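Molybdate binding protein II (Clostridium pasteurianum, PDB 1GUT) binds molybdate as a small oxyanion-binding molbindin of the Mop family, taking up its ligand passively. Local coordinates at the interface of chains A and B. Sequence-based numbering; all coordinates share one arbitrary frame. Chains: chain A/B, Molybdate binding protein II.

Contact 1: the interface of chains A and B. Residues chain A 35-36, 57-59; chain B 7, 64-65.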
# COMPACT_ATOMS: atom_id res chain seq x y z
N ILE A 35 13.36 6.96 9.68
CA ILE A 35 12.15 6.59 8.95
C ILE A 35 12.15 7.44 7.70
O ILE A 35 12.32 8.65 7.76
CB ILE A 35 10.86 6.89 9.76
CG1 ILE A 35 10.74 5.95 10.96
CG2 ILE A 35 9.63 6.84 8.81
CD1 ILE A 35 10.41 4.53 10.59
N THR A 36 11.97 6.79 6.55
CA THR A 36 11.94 7.45 5.25
C THR A 36 10.53 7.40 4.69
O THR A 36 9.87 6.35 4.70
CB THR A 36 12.90 6.73 4.30
OG1 THR A 36 14.22 6.79 4.85
CG2 THR A 36 13.00 7.45 2.94
N ALA A 57 5.59 10.36 11.80
CA ALA A 57 5.37 9.39 10.72
C ALA A 57 4.18 8.52 11.11
O ALA A 57 4.07 8.08 12.26
CB ALA A 57 6.63 8.53 10.55
N VAL A 58 3.30 8.25 10.15
CA VAL A 58 2.11 7.42 10.40
C VAL A 58 2.03 6.32 9.36
O VAL A 58 2.24 6.57 8.16
CB VAL A 58 0.82 8.30 10.34
CG1 VAL A 58 -0.42 7.43 10.58
CG2 VAL A 58 0.84 9.43 11.38
N VAL A 59 1.72 5.10 9.79
CA VAL A 59 1.67 3.96 8.84
C VAL A 59 0.47 3.07 9.13
O VAL A 59 0.22 2.70 10.26
CB VAL A 59 2.93 3.04 8.97
CG1 VAL A 59 2.92 1.95 7.91
CG2 VAL A 59 4.22 3.85 8.90
N ASN B 7 12.60 1.35 5.39
CA ASN B 7 12.28 1.30 6.81
C ASN B 7 12.34 -0.13 7.30
O ASN B 7 11.50 -0.95 6.93
CB ASN B 7 10.91 1.90 7.04
CG ASN B 7 10.85 3.30 6.53
OD1 ASN B 7 11.55 4.17 7.06
ND2 ASN B 7 10.10 3.52 5.45
N VAL B 64 4.55 5.59 4.15
CA VAL B 64 4.68 6.39 5.36
C VAL B 64 4.07 7.77 5.14
O VAL B 64 4.49 8.48 4.21
CB VAL B 64 6.15 6.56 5.79
CG1 VAL B 64 6.24 7.42 7.07
CG2 VAL B 64 6.82 5.18 6.00
N MET B 65 3.05 8.12 5.93
CA MET B 65 2.43 9.43 5.86
C MET B 65 3.10 10.33 6.87
O MET B 65 3.70 9.85 7.83
CB MET B 65 0.94 9.34 6.18
CG MET B 65 0.17 8.62 5.10
SD MET B 65 -1.44 8.11 5.65
CE MET B 65 -1.01 6.76 6.82

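Contact 2: the interface of chains A and B. Residues chain A 7, 59, 63-64; chain B 35-36, 57, 59.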
# COMPACT_ATOMS: atom_id res chain seq x y z
N ASN A 7 -0.19 3.63 14.64
CA ASN A 7 1.25 3.77 14.41
C ASN A 7 1.63 5.22 14.18
O ASN A 7 1.35 5.77 13.10
CB ASN A 7 1.67 2.94 13.18
CG ASN A 7 1.49 1.45 13.41
OD1 ASN A 7 1.66 0.97 14.53
ND2 ASN A 7 1.17 0.73 12.36
N VAL A 59 1.72 5.10 9.79
CA VAL A 59 1.67 3.96 8.84
C VAL A 59 0.47 3.07 9.13
O VAL A 59 0.22 2.70 10.26
CB VAL A 59 2.93 3.04 8.97
CG1 VAL A 59 2.92 1.95 7.91
CG2 VAL A 59 4.22 3.85 8.90
N ASP A 63 0.19 -2.19 6.11
CA ASP A 63 1.35 -1.98 5.24
C ASP A 63 2.65 -2.40 5.93
O ASP A 63 3.72 -2.21 5.39
CB ASP A 63 1.50 -0.51 4.88
CG ASP A 63 0.43 -0.05 3.91
OD1 ASP A 63 -0.04 -0.90 3.10
OD2 ASP A 63 0.01 1.13 3.91
N VAL A 64 2.57 -2.93 7.15
CA VAL A 64 3.81 -3.30 7.84
C VAL A 64 4.12 -4.79 7.65
O VAL A 64 3.40 -5.65 8.15
CB VAL A 64 3.71 -2.99 9.34
CG1 VAL A 64 5.02 -3.34 10.06
CG2 VAL A 64 3.38 -1.50 9.56
N ILE B 35 5.05 -0.54 17.04
CA ILE B 35 4.50 -0.55 15.70
C ILE B 35 3.63 -1.80 15.55
O ILE B 35 4.02 -2.88 15.95
CB ILE B 35 5.59 -0.38 14.60
CG1 ILE B 35 4.95 -0.16 13.22
CG2 ILE B 35 6.56 -1.54 14.59
CD1 ILE B 35 5.95 0.21 12.08
N THR B 36 2.43 -1.60 15.03
CA THR B 36 1.47 -2.67 14.87
C THR B 36 1.36 -3.06 13.42
O THR B 36 1.28 -2.19 12.55
CB THR B 36 0.12 -2.16 15.36
OG1 THR B 36 0.23 -1.86 16.75
CG2 THR B 36 -0.97 -3.24 15.25
N ALA B 57 10.21 -4.99 11.49
CA ALA B 57 9.07 -4.39 10.79
C ALA B 57 9.63 -3.72 9.53
O ALA B 57 10.56 -2.92 9.60
CB ALA B 57 8.35 -3.37 11.66
N VAL B 59 8.75 -1.45 6.14
CA VAL B 59 7.76 -0.56 5.55
C VAL B 59 8.32 0.20 4.37
O VAL B 59 9.42 0.77 4.44
CB VAL B 59 7.27 0.46 6.61
CG1 VAL B 59 6.18 1.35 6.05
CG2 VAL B 59 6.75 -0.26 7.86
O HOH W 1 1.62 0.41 17.40

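Contact 1: the interface of chains A and B
This is a strand-exchange interface of two copies of a molbindin, a Mop (TOBE) fold: the C-terminal strand 65-67 of chain B is added to the edge of strand 54-58 of chain A, tying two subunits of the deposited hexamer together. A:Val58 and B:Met65 form an antiparallel bridge through both of their backbone bonds, A:Val58 N to B:Met65 O and B:Met65 N to A:Val58 O, each 2.8 Å long. Beside this bridge the thioether of B:Met65 bends back at chi3 (-71°), which brings its terminal methyl CE slantwise across A:Val58, 3.9 Å from CG1.

B:Asn7 makes the second attachment, its carboxamide imitating a neighbouring strand. OD1 accepts the N-H of A:Thr36 (N to OD1 2.7 Å) on an in-plane lone pair. ND2 donates to A:Thr36 O, 2.9 Å away and also on a lone pair in the carbonyl plane. With that oxygen only 6° out of the amide plane, the pair of bonds fixes both the rotation and the flip of the amide, and A:Ile35 crosses the side chain at about a right angle.

B:Val64 sits between the backbone bridge and the asparagine. One methyl, CG1, points to A:Ala57 CB at 3.7 Å and also meets CG2 of A:Ile35. The other, CG2, packs against A:Thr36 O at 3.5 Å, a contact and not a bond, and lies 4.1 Å from CG2 of A:Val59.

Contact 2: the interface of chains A and B
In A:Asn7, CG stands anti to the carbonyl carbon (chi1 -66°), and a chi2 of -33° turns the carboxamide to face the backbone of B:Thr36; B:Ile35, with CG1 anti to its own backbone N (chi1 -170°), runs over one face of that amide, CG1 3.8 Å from A:Asn7 CG, and on toward A:Val64. The contact belongs to the interface between two molbindin (Mop-family) chains, where residues near the start of one chain meet strand 34-40 of the other.

A:Asn7 OD1 takes the N-H of B:Thr36 (N to OD1 2.7 Å) along a nearly straight path, although the donor is tilted from the carbonyl plane. ND2 gives one bond to B:Thr36 O and another, of 3.0 Å, to A:Val59 O within its own chain. The latter arrives above the carbonyl plane of A:Val59 and not on a lone pair, yet it ties the amide to its own subunit while the other bonds reach the partner. Water 1 bridges OD1 and the partner's hydroxyl, 2.9 Å from A:Asn7 OD1 and 2.7 Å from OG1 of B:Thr36, so this carbonyl oxygen has both a backbone and a solvent partner.

Next to this polar group the contact is aliphatic. The A:Val59 and B:Val59 side chains run antiparallel past one another, with their CG1 methyls 3.8 Å apart. A:Val64 divides its branches: CG1 rests on B:Ala57 CB at 3.7 Å, whereas CG2 touches both the terminal CD1 of B:Ile35 and CG2 of B:Val59, the latter 4.0 Å away.

About 8 Å separates the C-alpha centres of contact 1 and contact 2, which form neighbouring parts of one two-fold symmetric interface and share A:Val59. Each chain offers the same pieces in turn: an asparagine near its start and a valine ahead of the C-terminal strand, received by strand 34-40 and the region of strand 54-58 in the partner. The exchange is thus reciprocal, and A:Val59 lies where its two halves meet. Small differences remain between the copies, notably at residue 35, which takes a different first torsion in each. Such mutual swapping probably makes this pair a stable unit of the six-chain assembly.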